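General odorant-binding protein 28a (Drosophila melanogaster, PDB 6QQ4) probably binds and carries odorants and is involved in the detection of the floral odour beta-ionone. Local coordinates at residues I52-L55 against K60-T63; T95-D98 against E102-E105; Q34-Y39 against C43-V48. All blocks are in the same frame, centred on the assembly; numbering follows the deposited sequence.

Contact 1 (I52-L55 against K60-T63); sequences IGIL and KLDT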
loop_
_atom_site.group_PDB
_atom_site.type_symbol
_atom_site.label_atom_id
_atom_site.label_comp_id
_atom_site.label_asym_id
_atom_site.label_seq_id
_atom_site.Cartn_x
_atom_site.Cartn_y
_atom_site.Cartn_z
ATOM N N ILE A 52 -6.263 5.800 1.121
ATOM C CA ILE A 52 -6.947 4.587 1.558
ATOM C C ILE A 52 -7.276 4.673 3.043
ATOM O O ILE A 52 -8.303 4.177 3.496
ATOM C CB ILE A 52 -6.083 3.328 1.296
ATOM C CG1 ILE A 52 -5.856 3.138 -0.199
ATOM C CG2 ILE A 52 -6.716 2.064 1.891
ATOM C CD1 ILE A 52 -4.941 1.989 -0.483
ATOM N N GLY A 53 -6.389 5.302 3.802
ATOM C CA GLY A 53 -6.573 5.417 5.233
ATOM C C GLY A 53 -5.827 4.348 6.001
ATOM O O GLY A 53 -5.851 4.344 7.235
ATOM N N ILE A 54 -5.166 3.439 5.281
ATOM C CA ILE A 54 -4.355 2.410 5.925
ATOM C C ILE A 54 -3.127 3.070 6.570
ATOM O O ILE A 54 -2.589 2.580 7.565
ATOM C CB ILE A 54 -3.952 1.281 4.922
ATOM C CG1 ILE A 54 -3.136 0.174 5.613
ATOM C CG2 ILE A 54 -3.242 1.851 3.678
ATOM C CD1 ILE A 54 -3.890 -0.594 6.729
ATOM N N LEU A 55 -2.726 4.216 6.031
ATOM C CA LEU A 55 -1.709 5.050 6.668
ATOM C C LEU A 55 -2.362 6.321 7.200
ATOM O O LEU A 55 -3.044 7.024 6.457
ATOM C CB LEU A 55 -0.591 5.400 5.680
ATOM C CG LEU A 55 0.608 6.147 6.262
ATOM C CD1 LEU A 55 1.277 5.277 7.270
ATOM C CD2 LEU A 55 1.596 6.553 5.131
ATOM N N LYS A 60 1.472 6.268 10.612
ATOM C CA LYS A 60 1.472 4.936 11.207
ATOM C C LYS A 60 0.332 4.138 10.591
ATOM O O LYS A 60 -0.643 4.712 10.129
ATOM C CB LYS A 60 1.324 5.010 12.726
ATOM C CG LYS A 60 2.328 5.937 13.414
ATOM C CD LYS A 60 3.752 5.417 13.341
ATOM C CE LYS A 60 4.709 6.335 14.098
ATOM N NZ LYS A 60 6.055 6.442 13.423
ATOM N N LEU A 61 0.463 2.816 10.557
ATOM C CA LEU A 61 -0.572 1.991 9.944
ATOM C C LEU A 61 -1.843 2.038 10.800
ATOM O O LEU A 61 -1.775 1.957 12.029
ATOM C CB LEU A 61 -0.094 0.542 9.781
ATOM C CG LEU A 61 -0.612 -0.207 8.555
ATOM C CD1 LEU A 61 0.098 0.288 7.297
ATOM C CD2 LEU A 61 -0.444 -1.706 8.728
ATOM N N ASP A 62 -2.985 2.184 10.139
ATOM C CA ASP A 62 -4.283 2.228 10.801
ATOM C C ASP A 62 -5.154 1.072 10.315
ATOM O O ASP A 62 -5.706 1.126 9.217
ATOM C CB ASP A 62 -4.973 3.562 10.528
ATOM C CG ASP A 62 -6.154 3.823 11.454
ATOM O OD1 ASP A 62 -6.878 2.864 11.804
ATOM O OD2 ASP A 62 -6.357 5.001 11.825
ATOM N N THR A 63 -5.287 0.039 11.143
ATOM C CA THR A 63 -5.959 -1.186 10.722
ATOM C C THR A 63 -7.453 -1.226 11.027
ATOM O O THR A 63 -8.128 -2.182 10.640
ATOM C CB THR A 63 -5.321 -2.409 11.367
ATOM O OG1 THR A 63 -5.237 -2.201 12.782
ATOM C CG2 THR A 63 -3.917 -2.649 10.786
HETATM O O HOH W 1 -6.216 6.294 9.146
#

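Contact 2 (T95-D98 against E102-E105); sequences TVPD and EAAE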
loop_
_atom_site.group_PDB
_atom_site.type_symbol
_atom_site.label_atom_id
_atom_site.label_comp_id
_atom_site.label_asym_id
_atom_site.label_seq_id
_atom_site.Cartn_x
_atom_site.Cartn_y
_atom_site.Cartn_z
ATOM N N THR A 95 8.703 -1.572 13.101
ATOM C CA THR A 95 9.224 -0.232 13.355
ATOM C C THR A 95 9.553 0.509 12.044
ATOM O O THR A 95 10.224 -0.037 11.157
ATOM C CB THR A 95 10.480 -0.275 14.241
ATOM O OG1 THR A 95 11.422 -1.210 13.701
ATOM C CG2 THR A 95 10.114 -0.693 15.656
ATOM N N VAL A 96 9.087 1.754 11.937
ATOM C CA VAL A 96 9.222 2.559 10.713
ATOM C C VAL A 96 9.828 3.927 11.032
ATOM O O VAL A 96 9.850 4.322 12.189
ATOM C CB VAL A 96 7.861 2.751 10.033
ATOM C CG1 VAL A 96 7.220 1.389 9.741
ATOM C CG2 VAL A 96 6.949 3.596 10.904
ATOM N N PRO A 97 10.321 4.659 10.012
ATOM C CA PRO A 97 10.876 5.983 10.324
ATOM C C PRO A 97 9.806 7.043 10.517
ATOM O O PRO A 97 8.656 6.819 10.158
ATOM C CB PRO A 97 11.720 6.317 9.093
ATOM C CG PRO A 97 11.845 5.019 8.310
ATOM C CD PRO A 97 10.573 4.285 8.613
ATOM N N ASP A 98 10.196 8.203 11.029
ATOM C CA ASP A 98 9.260 9.306 11.247
ATOM C C ASP A 98 8.843 9.943 9.921
ATOM O O ASP A 98 7.759 10.509 9.800
ATOM C CB ASP A 98 9.886 10.361 12.159
ATOM C CG ASP A 98 10.154 9.838 13.569
ATOM O OD1 ASP A 98 9.360 9.009 14.079
ATOM O OD2 ASP A 98 11.161 10.274 14.165
ATOM N N GLU A 102 9.059 7.350 3.751
ATOM C CA GLU A 102 9.839 6.164 4.077
ATOM C C GLU A 102 9.025 5.173 4.940
ATOM O O GLU A 102 9.216 3.960 4.842
ATOM C CB GLU A 102 11.149 6.571 4.772
ATOM C CG GLU A 102 12.133 7.247 3.810
ATOM C CD GLU A 102 13.358 7.866 4.484
ATOM O OE1 GLU A 102 13.359 8.070 5.712
ATOM O OE2 GLU A 102 14.338 8.142 3.763
ATOM N N ALA A 103 8.116 5.682 5.760
ATOM C CA ALA A 103 7.272 4.791 6.562
ATOM C C ALA A 103 6.312 3.999 5.675
ATOM O O ALA A 103 6.085 2.806 5.921
ATOM C CB ALA A 103 6.508 5.566 7.594
ATOM N N ALA A 104 5.754 4.655 4.656
ATOM C CA ALA A 104 4.854 3.987 3.709
ATOM C C ALA A 104 5.566 2.840 3.005
ATOM O O ALA A 104 4.998 1.761 2.828
ATOM C CB ALA A 104 4.313 4.955 2.699
ATOM N N GLU A 105 6.824 3.051 2.646
ATOM C CA GLU A 105 7.575 2.017 1.949
ATOM C C GLU A 105 8.013 0.866 2.862
ATOM O O GLU A 105 8.111 -0.282 2.422
ATOM C CB GLU A 105 8.799 2.632 1.267
ATOM C CG GLU A 105 9.564 1.683 0.392
ATOM C CD GLU A 105 8.714 1.091 -0.731
ATOM O OE1 GLU A 105 7.601 1.586 -0.971
ATOM O OE2 GLU A 105 9.178 0.141 -1.402
#

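Contact 3 (Q34-Y39 against C43-V48); sequences QPASTY and CLRACV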
loop_
_atom_site.group_PDB
_atom_site.type_symbol
_atom_site.label_atom_id
_atom_site.label_comp_id
_atom_site.label_asym_id
_atom_site.label_seq_id
_atom_site.Cartn_x
_atom_site.Cartn_y
_atom_site.Cartn_z
ATOM N N GLN A 34 6.522 -3.703 -6.932
ATOM C CA GLN A 34 7.950 -3.714 -6.684
ATOM C C GLN A 34 8.284 -2.709 -5.580
ATOM O O GLN A 34 7.461 -1.852 -5.260
ATOM C CB GLN A 34 8.702 -3.384 -7.983
ATOM C CG GLN A 34 8.438 -4.386 -9.083
ATOM C CD GLN A 34 9.003 -3.954 -10.416
ATOM O OE1 GLN A 34 9.179 -2.757 -10.683
ATOM N NE2 GLN A 34 9.314 -4.930 -11.259
ATOM N N PRO A 35 9.482 -2.815 -4.983
ATOM C CA PRO A 35 9.943 -1.715 -4.121
ATOM C C PRO A 35 10.073 -0.389 -4.884
ATOM O O PRO A 35 10.338 -0.384 -6.083
ATOM C CB PRO A 35 11.317 -2.192 -3.636
ATOM C CG PRO A 35 11.705 -3.305 -4.565
ATOM C CD PRO A 35 10.437 -3.932 -5.018
ATOM N N ALA A 36 9.890 0.726 -4.195
ATOM C CA ALA A 36 10.092 2.025 -4.818
ATOM C C ALA A 36 11.585 2.251 -4.995
ATOM O O ALA A 36 12.333 2.162 -4.033
ATOM C CB ALA A 36 9.474 3.138 -3.973
ATOM N N SER A 37 12.024 2.543 -6.217
ATOM C CA SER A 37 13.446 2.780 -6.456
ATOM C C SER A 37 13.808 4.259 -6.312
ATOM O O SER A 37 14.978 4.615 -6.384
ATOM C CB SER A 37 13.855 2.272 -7.844
ATOM O OG SER A 37 13.221 3.019 -8.860
ATOM N N THR A 38 12.809 5.117 -6.098
ATOM C CA THR A 38 13.037 6.550 -5.876
ATOM C C THR A 38 12.272 7.032 -4.650
ATOM O O THR A 38 11.296 6.410 -4.246
ATOM C CB THR A 38 12.603 7.412 -7.098
ATOM O OG1 THR A 38 11.181 7.432 -7.193
ATOM C CG2 THR A 38 13.173 6.853 -8.416
ATOM N N TYR A 39 12.716 8.145 -4.065
ATOM C CA TYR A 39 12.063 8.737 -2.890
ATOM C C TYR A 39 10.661 9.235 -3.226
ATOM O O TYR A 39 9.727 9.084 -2.436
ATOM C CB TYR A 39 12.916 9.880 -2.337
ATOM C CG TYR A 39 12.396 10.502 -1.070
ATOM C CD1 TYR A 39 12.499 9.840 0.149
ATOM C CD2 TYR A 39 11.804 11.751 -1.091
ATOM C CE1 TYR A 39 12.014 10.401 1.303
ATOM C CE2 TYR A 39 11.331 12.329 0.051
ATOM C CZ TYR A 39 11.422 11.657 1.241
ATOM O OH TYR A 39 10.925 12.273 2.364
ATOM N N CYS A 43 7.076 8.502 -1.673
ATOM C CA CYS A 43 6.101 9.512 -1.295
ATOM C C CYS A 43 4.798 9.282 -2.088
ATOM O O CYS A 43 3.714 9.553 -1.589
ATOM C CB CYS A 43 6.646 10.925 -1.523
ATOM S SG CYS A 43 7.931 11.446 -0.356
ATOM N N LEU A 44 4.903 8.788 -3.319
ATOM C CA LEU A 44 3.699 8.455 -4.082
ATOM C C LEU A 44 2.908 7.423 -3.279
ATOM O O LEU A 44 1.722 7.573 -3.016
ATOM C CB LEU A 44 4.045 7.924 -5.475
ATOM C CG LEU A 44 2.888 7.401 -6.337
ATOM C CD1 LEU A 44 1.873 8.506 -6.620
ATOM C CD2 LEU A 44 3.405 6.804 -7.634
ATOM N N ARG A 45 3.599 6.388 -2.845
ATOM C CA ARG A 45 2.967 5.345 -2.062
ATOM C C ARG A 45 2.355 5.847 -0.763
ATOM O O ARG A 45 1.274 5.393 -0.386
ATOM C CB ARG A 45 3.975 4.237 -1.797
ATOM C CG ARG A 45 4.245 3.484 -3.089
ATOM C CD ARG A 45 5.535 2.706 -3.069
ATOM N NE ARG A 45 5.922 2.323 -4.426
ATOM C CZ ARG A 45 6.371 1.116 -4.759
ATOM N NH1 ARG A 45 6.489 0.173 -3.818
ATOM N NH2 ARG A 45 6.692 0.856 -6.021
ATOM N N ALA A 46 3.004 6.796 -0.094
ATOM C CA ALA A 46 2.427 7.393 1.122
ATOM C C ALA A 46 1.105 8.084 0.814
ATOM O O ALA A 46 0.151 7.982 1.571
ATOM C CB ALA A 46 3.390 8.386 1.751
ATOM N N CYS A 47 1.077 8.788 -0.309
ATOM C CA CYS A 47 -0.092 9.555 -0.721
ATOM C C CYS A 47 -1.275 8.629 -1.026
ATOM O O CYS A 47 -2.418 8.917 -0.672
ATOM C CB CYS A 47 0.247 10.419 -1.938
ATOM S SG CYS A 47 -1.127 11.462 -2.564
ATOM N N VAL A 48 -0.999 7.512 -1.678
ATOM C CA VAL A 48 -2.032 6.516 -1.915
ATOM C C VAL A 48 -2.527 5.875 -0.610
ATOM O O VAL A 48 -3.732 5.777 -0.380
ATOM C CB VAL A 48 -1.527 5.417 -2.861
ATOM C CG1 VAL A 48 -2.521 4.274 -2.920
ATOM C CG2 VAL A 48 -1.290 6.006 -4.247
#

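Contact 1 (I52-L55 against K60-T63)
I54 runs alongside L61, both chains heading in the same direction and CG1 of I54 meeting CD1 of L61 at 3.6 Å. CG1 stands anti to the backbone N (chi1 -178°), and from there CD1 of I54 swings past CG of L61 to rest 3.5 Å from O of D62. L55 adds a branch of its own, CD1, against the backbone of K60. Alongside these apolar contacts the two chains run in opposite directions, joined by a single beta bridge between L55 and L61. The bond from N of D62 to O of I54 is short at 2.6 Å and nearly straight (167° at the hydrogen), although the donor sits above the carbonyl plane. The same oxygen also receives CA of L61 at 3.2 Å, a CA-H...O contact. One water ties the far end together, donating to O of G53 at 2.8 Å and to OD2 of D62 at 3.0 Å. G53 takes a positive phi, 96°, just where helix 39-52 ends. This hairpin-like loop packs I54 on M49 of helix 39-52 and Y73 of helix 66-74, while L55 reaches A104 and Y107, and L61 reaches F111, all on helix 100-117.

Contact 2 (T95-D98 against E102-E105)
The carbonyl O of P97 rests on the methyl of A103, 3.6 Å from its CB, and this is as near as the contact comes to a polar link: no hydrogen bond joins 95-98 to 102-105. What holds the two together is close apolar packing of an extended lead-in segment against the first turn of the helix it feeds. A103 is the focus. Its CB touches both the P97 oxygen and CG2 of V96, the latter 3.9 Å away. CG1 of V96 turns away from the carbonyl carbon (chi1 -56°), which leaves CG2 in the slot between N and C, while CB of V96 stays 4.0 Å from CB of A103. The ring of P97 lies over the E102-A103 step, one residue back toward the start of the helix. Its CD approaches CA of A103 at 3.9 Å, and its CG comes to CB of E102 at the same distance, with the proline ring and the glutamate chain roughly perpendicular to each other. E102 was modelled in two conformers, so little can be read from where its carboxylate lies. Its backbone N is hydrogen-bonded to OD1 of D99, at the start of the helix. The segment 95-98 thus folds back along one side of helix 100-117 as the chain arrives from helix 78-91, with V96 also touching A106 and Y107. A104, whose CB points away from this segment, packs instead on A46 and M49 of helix 39-52.

Contact 3 (Q34-Y39 against C43-V48)
R45 reaches back with a largely extended chain to grip O of Q34 end-on through NH1 and NH2, at the entry to helix 39-52 of the all-helical PBP/GOBP fold. The NH1 bond, 2.7 Å long, lies in the carbonyl plane, whereas the NH2 bond is more bent (136° at the hydrogen) and comes from above that plane. The shared acceptor lies almost exactly in the guanidinium plane. CB of A36 packs 3.7 Å from NE of R45, and N of A36 stands over one guanidinium face without bonding to NH1, since N of A36 and NH1 are both donors. E105 of helix 100-117 serves this pair instead: its OE2 accepts from N of A36, and its OE1 forms a long, weak ion pair with NH1. T38 is the N-cap, its OG1 accepting from N of G41, and one turn on N of C43 donates to O of Y39 at 2.8 Å. The Y39 hydroxyl is hydrogen-bonded to OD2 of D99. With CG anti to the backbone N (chi1 -176°), the Y39 ring swings toward C43, which is in a disulfide with C101, and makes a Cys sulfur-aromatic contact, SG of C43 lying oblique to the ring and 3.5 Å from CE2 of Y39.

Overall arrangement
Along the chain the order is contact 3, contact 1, contact 2, each closing before the next opens, so none nests or crosses. Contact 3 folds the segment after helix 24-31 onto the helix it leads into, 39-52. Contact 1 closes the loop leaving that same helix before 66-74, and contact 2 sets the lead-in of helix 100-117 against its own start. Helix 100-117 brings the three together: the A104 methyl touches both L55 of contact 1 and A46 of contact 3, and E105 reaches contact 3. K60 of contact 1 also packs on V96 of contact 2. The C43-C101 disulfide covalently joins helices 39-52 and 100-117.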